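Long-range contacts in nigritoxine (Vibrio nigripulchritudo, PDB 5M41), which is a bacterial toxin active against crustaceans and insects, built on a new fold: residues 280-286 with 438-444; 498-503 with 543-548. Residue numbers count along the deposited sequence, not the author numbering.

Contact 1: 280-286 with 438-444; sequences AENIGAW and IPTAQTK
Build 280-283 as the last turn of helix 277-283, closed by Gly-284 N to Ala-280 O at 2.8 Å. Gly-284 then leaves the helix with phi/psi 53/57, Ala-285 turns the chain, and Trp-286 opens strand 286-288 at -121/140. Opposite it, 438-444 is irregular: Ile-438 to Thr-440 are extended, Gln-442 centres an inverse gamma turn (Thr-443 N to Ala-441 O, 2.8 Å), and Thr-443 is the N-cap of helix 444-457. CA atoms pair Ala-280 with Pro-439 and Trp-286 with Ala-441, both at 5.9 Å.

One hydrogen bond crosses: with chi1 m and chi2 109°, Trp-286 directs NE1 at Pro-439 O, 3.0 Å away near the plane of the indole. Strand 286-288 belongs to an antiparallel sheet with 340-348 and 328-336, so the contact lays the linker between strand 435-437 and helix 444-457 against the place where a helix passes into that sheet.

Most other contacts are apolar. Ala-441 CB lies 3.5 Å from Trp-286 CD1, and Ile-438 CG2 is 3.7 Å from both Trp-286 CZ2 and Ala-285 CB. The Pro-439 ring meets Ala-280 (CB to CB, 4.1 Å) and Ile-283 (CG2 to Pro-439 CG, 4.1 Å).

Thr-440 OG1 accepts from Gln-442 N at 3.0 Å, an ST turn, and also bonds Asp-368. Glu-281 OE1 bonds Ser-445 OG, its OE2 passing 3.6 Å from Thr-443 CB.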
loop_
_atom_site.group_PDB
_atom_site.type_symbol
_atom_site.label_atom_id
_atom_site.label_comp_id
_atom_site.label_asym_id
_atom_site.label_seq_id
_atom_site.Cartn_x
_atom_site.Cartn_y
_atom_site.Cartn_z
ATOM N N ALA A 280 -1.740 -11.692 -8.256
ATOM C CA ALA A 280 -2.661 -10.885 -7.444
ATOM C C ALA A 280 -4.076 -10.848 -8.045
ATOM O O ALA A 280 -5.041 -11.305 -7.408
ATOM C CB ALA A 280 -2.114 -9.476 -7.230
ATOM N N GLU A 281 -4.191 -10.339 -9.278
ATOM C CA GLU A 281 -5.492 -10.202 -9.928
ATOM C C GLU A 281 -6.130 -11.586 -10.169
ATOM O O GLU A 281 -7.355 -11.698 -10.244
ATOM C CB GLU A 281 -5.407 -9.327 -11.205
ATOM C CG GLU A 281 -4.816 -7.916 -11.002
ATOM C CD GLU A 281 -5.785 -6.747 -11.266
ATOM O OE1 GLU A 281 -6.997 -6.882 -10.966
ATOM O OE2 GLU A 281 -5.331 -5.672 -11.756
ATOM N N ASN A 282 -5.308 -12.636 -10.246
ATOM C CA ASN A 282 -5.818 -14.016 -10.216
ATOM C C ASN A 282 -6.329 -14.453 -8.842
ATOM O O ASN A 282 -7.320 -15.192 -8.748
ATOM C CB ASN A 282 -4.763 -15.025 -10.696
ATOM C CG ASN A 282 -5.011 -15.509 -12.120
ATOM O OD1 ASN A 282 -5.585 -14.797 -12.948
ATOM N ND2 ASN A 282 -4.572 -16.728 -12.407
ATOM N N ILE A 283 -5.634 -14.023 -7.785
ATOM C CA ILE A 283 -6.064 -14.301 -6.420
ATOM C C ILE A 283 -7.397 -13.585 -6.163
ATOM O O ILE A 283 -8.306 -14.165 -5.560
ATOM C CB ILE A 283 -4.987 -13.913 -5.357
ATOM C CG1 ILE A 283 -3.658 -14.670 -5.570
ATOM C CG2 ILE A 283 -5.503 -14.135 -3.943
ATOM C CD1 ILE A 283 -3.762 -16.187 -5.598
ATOM N N GLY A 284 -7.514 -12.342 -6.640
ATOM C CA GLY A 284 -8.731 -11.539 -6.448
ATOM C C GLY A 284 -9.131 -11.456 -4.981
ATOM O O GLY A 284 -10.253 -11.833 -4.589
ATOM N N ALA A 285 -8.209 -10.970 -4.159
ATOM C CA ALA A 285 -8.419 -10.979 -2.700
ATOM C C ALA A 285 -9.475 -9.966 -2.223
ATOM O O ALA A 285 -10.208 -10.232 -1.249
ATOM C CB ALA A 285 -7.086 -10.782 -1.965
ATOM N N TRP A 286 -9.575 -8.838 -2.933
ATOM C CA TRP A 286 -10.324 -7.669 -2.462
ATOM C C TRP A 286 -11.448 -7.227 -3.368
ATOM O O TRP A 286 -11.307 -7.237 -4.587
ATOM C CB TRP A 286 -9.347 -6.520 -2.223
ATOM C CG TRP A 286 -8.308 -6.894 -1.181
ATOM C CD1 TRP A 286 -6.958 -7.153 -1.374
ATOM C CD2 TRP A 286 -8.538 -7.136 0.258
ATOM N NE1 TRP A 286 -6.342 -7.467 -0.190
ATOM C CE2 TRP A 286 -7.236 -7.481 0.827
ATOM C CE3 TRP A 286 -9.645 -7.054 1.100
ATOM C CZ2 TRP A 286 -7.078 -7.759 2.180
ATOM C CZ3 TRP A 286 -9.477 -7.329 2.461
ATOM C CH2 TRP A 286 -8.222 -7.672 2.991
ATOM N N ILE A 438 -1.711 -12.030 2.276
ATOM C CA ILE A 438 -2.713 -11.463 1.378
ATOM C C ILE A 438 -2.059 -10.426 0.454
ATOM O O ILE A 438 -1.337 -9.551 0.917
ATOM C CB ILE A 438 -3.936 -10.852 2.113
ATOM C CG1 ILE A 438 -4.369 -11.767 3.286
ATOM C CG2 ILE A 438 -5.088 -10.661 1.104
ATOM C CD1 ILE A 438 -5.676 -11.365 3.965
ATOM N N PRO A 439 -2.295 -10.545 -0.869
ATOM C CA PRO A 439 -1.811 -9.539 -1.813
ATOM C C PRO A 439 -2.395 -8.156 -1.516
ATOM O O PRO A 439 -3.459 -8.036 -0.897
ATOM C CB PRO A 439 -2.330 -10.040 -3.179
ATOM C CG PRO A 439 -2.555 -11.499 -2.985
ATOM C CD PRO A 439 -2.962 -11.669 -1.541
ATOM N N THR A 440 -1.697 -7.125 -1.956
ATOM C CA THR A 440 -2.194 -5.774 -1.809
ATOM C C THR A 440 -3.452 -5.561 -2.657
ATOM O O THR A 440 -3.649 -6.205 -3.680
ATOM C CB THR A 440 -1.133 -4.721 -2.169
ATOM O OG1 THR A 440 -1.688 -3.414 -1.947
ATOM C CG2 THR A 440 -0.669 -4.871 -3.640
ATOM N N ALA A 441 -4.335 -4.701 -2.174
ATOM C CA ALA A 441 -5.476 -4.298 -2.962
ATOM C C ALA A 441 -5.065 -3.280 -4.022
ATOM O O ALA A 441 -5.815 -3.073 -4.969
ATOM C CB ALA A 441 -6.547 -3.714 -2.072
ATOM N N GLN A 442 -3.889 -2.653 -3.870
ATOM C CA GLN A 442 -3.445 -1.573 -4.793
ATOM C C GLN A 442 -2.917 -2.143 -6.116
ATOM O O GLN A 442 -1.728 -2.094 -6.412
ATOM C CB GLN A 442 -2.426 -0.671 -4.099
ATOM C CG GLN A 442 -3.053 -0.033 -2.858
ATOM C CD GLN A 442 -2.146 0.910 -2.096
ATOM O OE1 GLN A 442 -1.261 1.569 -2.670
ATOM N NE2 GLN A 442 -2.380 1.008 -0.798
ATOM N N THR A 443 -3.823 -2.742 -6.877
ATOM C CA THR A 443 -3.482 -3.344 -8.144
ATOM C C THR A 443 -3.581 -2.310 -9.277
ATOM O O THR A 443 -3.981 -1.135 -9.080
ATOM C CB THR A 443 -4.464 -4.475 -8.477
ATOM O OG1 THR A 443 -5.783 -3.930 -8.497
ATOM C CG2 THR A 443 -4.400 -5.635 -7.434
ATOM N N LYS A 444 -3.224 -2.771 -10.475
ATOM C CA LYS A 444 -3.408 -2.020 -11.710
ATOM C C LYS A 444 -4.848 -1.533 -11.837
ATOM O O LYS A 444 -5.082 -0.352 -12.025
ATOM C CB LYS A 444 -3.039 -2.910 -12.899
ATOM C CG LYS A 444 -2.887 -2.185 -14.233
ATOM C CD LYS A 444 -2.997 -3.186 -15.386
ATOM C CE LYS A 444 -2.145 -2.785 -16.581
ATOM N NZ LYS A 444 -2.324 -1.352 -16.943
#

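Contact 2: 498-503 with 543-548; sequences YINEAE and FPYAGE
This is a small, buried side-chain contact between an edge strand and the start of a helix, across a four-stranded antiparallel meander. Segment 498-503 runs off the end of outermost strand 496-500, while 543-548 leaves the other outermost strand, 538-542, and enters helix 546-555. The nearest CA atoms, of Asn-500 and Glu-548, are 8.0 Å apart, so only side chains bridge the gap, burying 183 Å².

Keep Tyr-498 to Asn-500 extended and turn the chain at Glu-501 (-66/-27). On the other side, Phe-543 and Pro-544 lead to Tyr-545 (-149/155) at the N-cap position, with helical angles from Ala-546 onward.

Two aromatic rings form the apolar part. Tyr-498 (chi1 t) and Phe-543 (chi1 m) make an offset edge-to-face pair, centroids 5.8 Å apart and planes at 85°; the edge of Phe-543 points toward the face of Tyr-498, with CE1 4.0 Å from Tyr-498 CD2. The Tyr-498 hydroxyl bonds Asp-551, farther along the helix.

The extended Glu-548 side chain (chi1 t, chi2 t) brings OE2 3.3 Å from Tyr-498 CE2, near the ring plane. Lys-507 of the adjacent strand forms a salt bridge with this carboxylate, and Glu-503 OE2 comes within 4.4 Å of Glu-548 OE1.

Asn-500, chi1 t, serves both sides: ND2 gives a weak hydrogen bond to Glu-548 OE2 at 3.2 Å, and OD1, in an Asx motif, accepts from Glu-503 N at 3.2 Å.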
loop_
_atom_site.group_PDB
_atom_site.type_symbol
_atom_site.label_atom_id
_atom_site.label_comp_id
_atom_site.label_asym_id
_atom_site.label_seq_id
_atom_site.Cartn_x
_atom_site.Cartn_y
_atom_site.Cartn_z
ATOM N N TYR A 498 -9.722 24.977 -14.737
ATOM C CA TYR A 498 -9.027 24.091 -13.842
ATOM C C TYR A 498 -9.900 23.815 -12.620
ATOM O O TYR A 498 -10.305 24.744 -11.907
ATOM C CB TYR A 498 -7.666 24.677 -13.442
ATOM C CG TYR A 498 -6.986 23.899 -12.347
ATOM C CD1 TYR A 498 -6.803 22.518 -12.452
ATOM C CD2 TYR A 498 -6.539 24.536 -11.202
ATOM C CE1 TYR A 498 -6.189 21.802 -11.440
ATOM C CE2 TYR A 498 -5.931 23.828 -10.180
ATOM C CZ TYR A 498 -5.753 22.465 -10.307
ATOM O OH TYR A 498 -5.150 21.776 -9.285
ATOM N N ILE A 499 -10.197 22.539 -12.397
ATOM C CA ILE A 499 -10.939 22.123 -11.205
ATOM C C ILE A 499 -9.977 21.644 -10.131
ATOM O O ILE A 499 -9.391 20.561 -10.231
ATOM C CB ILE A 499 -11.997 21.041 -11.506
ATOM C CG1 ILE A 499 -12.938 21.522 -12.616
ATOM C CG2 ILE A 499 -12.783 20.712 -10.236
ATOM C CD1 ILE A 499 -13.636 20.406 -13.366
ATOM N N ASN A 500 -9.801 22.485 -9.119
ATOM C CA ASN A 500 -8.916 22.201 -8.004
ATOM C C ASN A 500 -9.674 21.310 -7.050
ATOM O O ASN A 500 -10.574 21.773 -6.340
ATOM C CB ASN A 500 -8.513 23.514 -7.328
ATOM C CG ASN A 500 -7.380 23.346 -6.339
ATOM O OD1 ASN A 500 -7.362 22.401 -5.542
ATOM N ND2 ASN A 500 -6.430 24.286 -6.371
ATOM N N GLU A 501 -9.333 20.027 -7.055
ATOM C CA GLU A 501 -10.073 19.043 -6.279
ATOM C C GLU A 501 -9.946 19.261 -4.764
ATOM O O GLU A 501 -10.851 18.894 -4.005
ATOM C CB GLU A 501 -9.648 17.622 -6.663
ATOM C CG GLU A 501 -10.179 17.131 -8.005
ATOM C CD GLU A 501 -9.327 16.000 -8.582
ATOM O OE1 GLU A 501 -8.129 16.241 -8.840
ATOM O OE2 GLU A 501 -9.834 14.874 -8.780
ATOM N N ALA A 502 -8.836 19.867 -4.335
ATOM C CA ALA A 502 -8.562 20.095 -2.913
ATOM C C ALA A 502 -9.380 21.266 -2.378
ATOM O O ALA A 502 -10.272 21.081 -1.554
ATOM C CB ALA A 502 -7.073 20.326 -2.688
ATOM N N GLU A 503 -9.072 22.464 -2.873
ATOM C CA GLU A 503 -9.802 23.696 -2.545
ATOM C C GLU A 503 -11.280 23.654 -2.933
ATOM O O GLU A 503 -12.044 24.537 -2.536
ATOM C CB GLU A 503 -9.150 24.905 -3.237
ATOM C CG GLU A 503 -7.755 25.272 -2.740
ATOM C CD GLU A 503 -7.004 26.190 -3.697
ATOM O OE1 GLU A 503 -7.638 26.786 -4.595
ATOM O OE2 GLU A 503 -5.771 26.316 -3.552
ATOM N N PHE A 543 0.152 30.248 -10.756
ATOM C CA PHE A 543 -0.066 29.166 -9.803
ATOM C C PHE A 543 0.833 29.439 -8.596
ATOM O O PHE A 543 2.005 29.788 -8.759
ATOM C CB PHE A 543 0.240 27.799 -10.417
ATOM C CG PHE A 543 -0.852 27.277 -11.319
ATOM C CD1 PHE A 543 -2.084 26.914 -10.802
ATOM C CD2 PHE A 543 -0.645 27.151 -12.678
ATOM C CE1 PHE A 543 -3.093 26.432 -11.626
ATOM C CE2 PHE A 543 -1.645 26.669 -13.510
ATOM C CZ PHE A 543 -2.875 26.315 -12.984
ATOM N N PRO A 544 0.280 29.325 -7.382
ATOM C CA PRO A 544 1.075 29.666 -6.202
ATOM C C PRO A 544 2.215 28.673 -5.949
ATOM O O PRO A 544 3.249 29.050 -5.401
ATOM C CB PRO A 544 0.052 29.635 -5.061
ATOM C CG PRO A 544 -1.014 28.707 -5.533
ATOM C CD PRO A 544 -1.096 28.935 -7.026
ATOM N N TYR A 545 2.046 27.425 -6.367
ATOM C CA TYR A 545 3.126 26.453 -6.219
ATOM C C TYR A 545 3.118 25.400 -7.342
ATOM O O TYR A 545 2.082 25.139 -7.964
ATOM C CB TYR A 545 3.106 25.838 -4.804
ATOM C CG TYR A 545 1.925 24.931 -4.517
ATOM C CD1 TYR A 545 2.084 23.535 -4.495
ATOM C CD2 TYR A 545 0.647 25.453 -4.258
ATOM C CE1 TYR A 545 1.015 22.683 -4.236
ATOM C CE2 TYR A 545 -0.431 24.604 -3.999
ATOM C CZ TYR A 545 -0.237 23.223 -3.991
ATOM O OH TYR A 545 -1.282 22.368 -3.738
ATOM N N ALA A 546 4.286 24.817 -7.601
ATOM C CA ALA A 546 4.481 23.867 -8.706
ATOM C C ALA A 546 3.444 22.734 -8.718
ATOM O O ALA A 546 2.932 22.364 -9.778
ATOM C CB ALA A 546 5.908 23.305 -8.683
ATOM N N GLY A 547 3.123 22.216 -7.533
ATOM C CA GLY A 547 2.170 21.135 -7.399
ATOM C C GLY A 547 0.864 21.400 -8.108
ATOM O O GLY A 547 0.327 20.525 -8.784
ATOM N N GLU A 548 0.337 22.615 -7.962
ATOM C CA GLU A 548 -0.928 22.947 -8.600
ATOM C C GLU A 548 -0.813 23.021 -10.137
ATOM O O GLU A 548 -1.709 22.536 -10.840
ATOM C CB GLU A 548 -1.499 24.246 -8.015
ATOM C CG GLU A 548 -3.004 24.366 -8.165
ATOM C CD GLU A 548 -3.544 25.723 -7.708
ATOM O OE1 GLU A 548 -2.909 26.392 -6.865
ATOM O OE2 GLU A 548 -4.614 26.120 -8.202
#

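The two contacts follow one another in series along the chain: contact 1 closes at 444 before contact 2 opens at 498. They do not touch; their centres are about 32 Å apart and their nearest atoms about 16 Å. Helix 444-457, which starts at the end of contact 1, leads on toward contact 2, where its Arg-454 forms a salt bridge with Glu-501. Contact 1 joins parts of the chain 152 residues apart and its centre lies about 11 Å from the centre of the chain, whereas contact 2 spans 40 residues and its centre lies about 25 Å from that point. The magnesium site, at Val-189, Glu-192 and Asp-195, includes no residue of either contact.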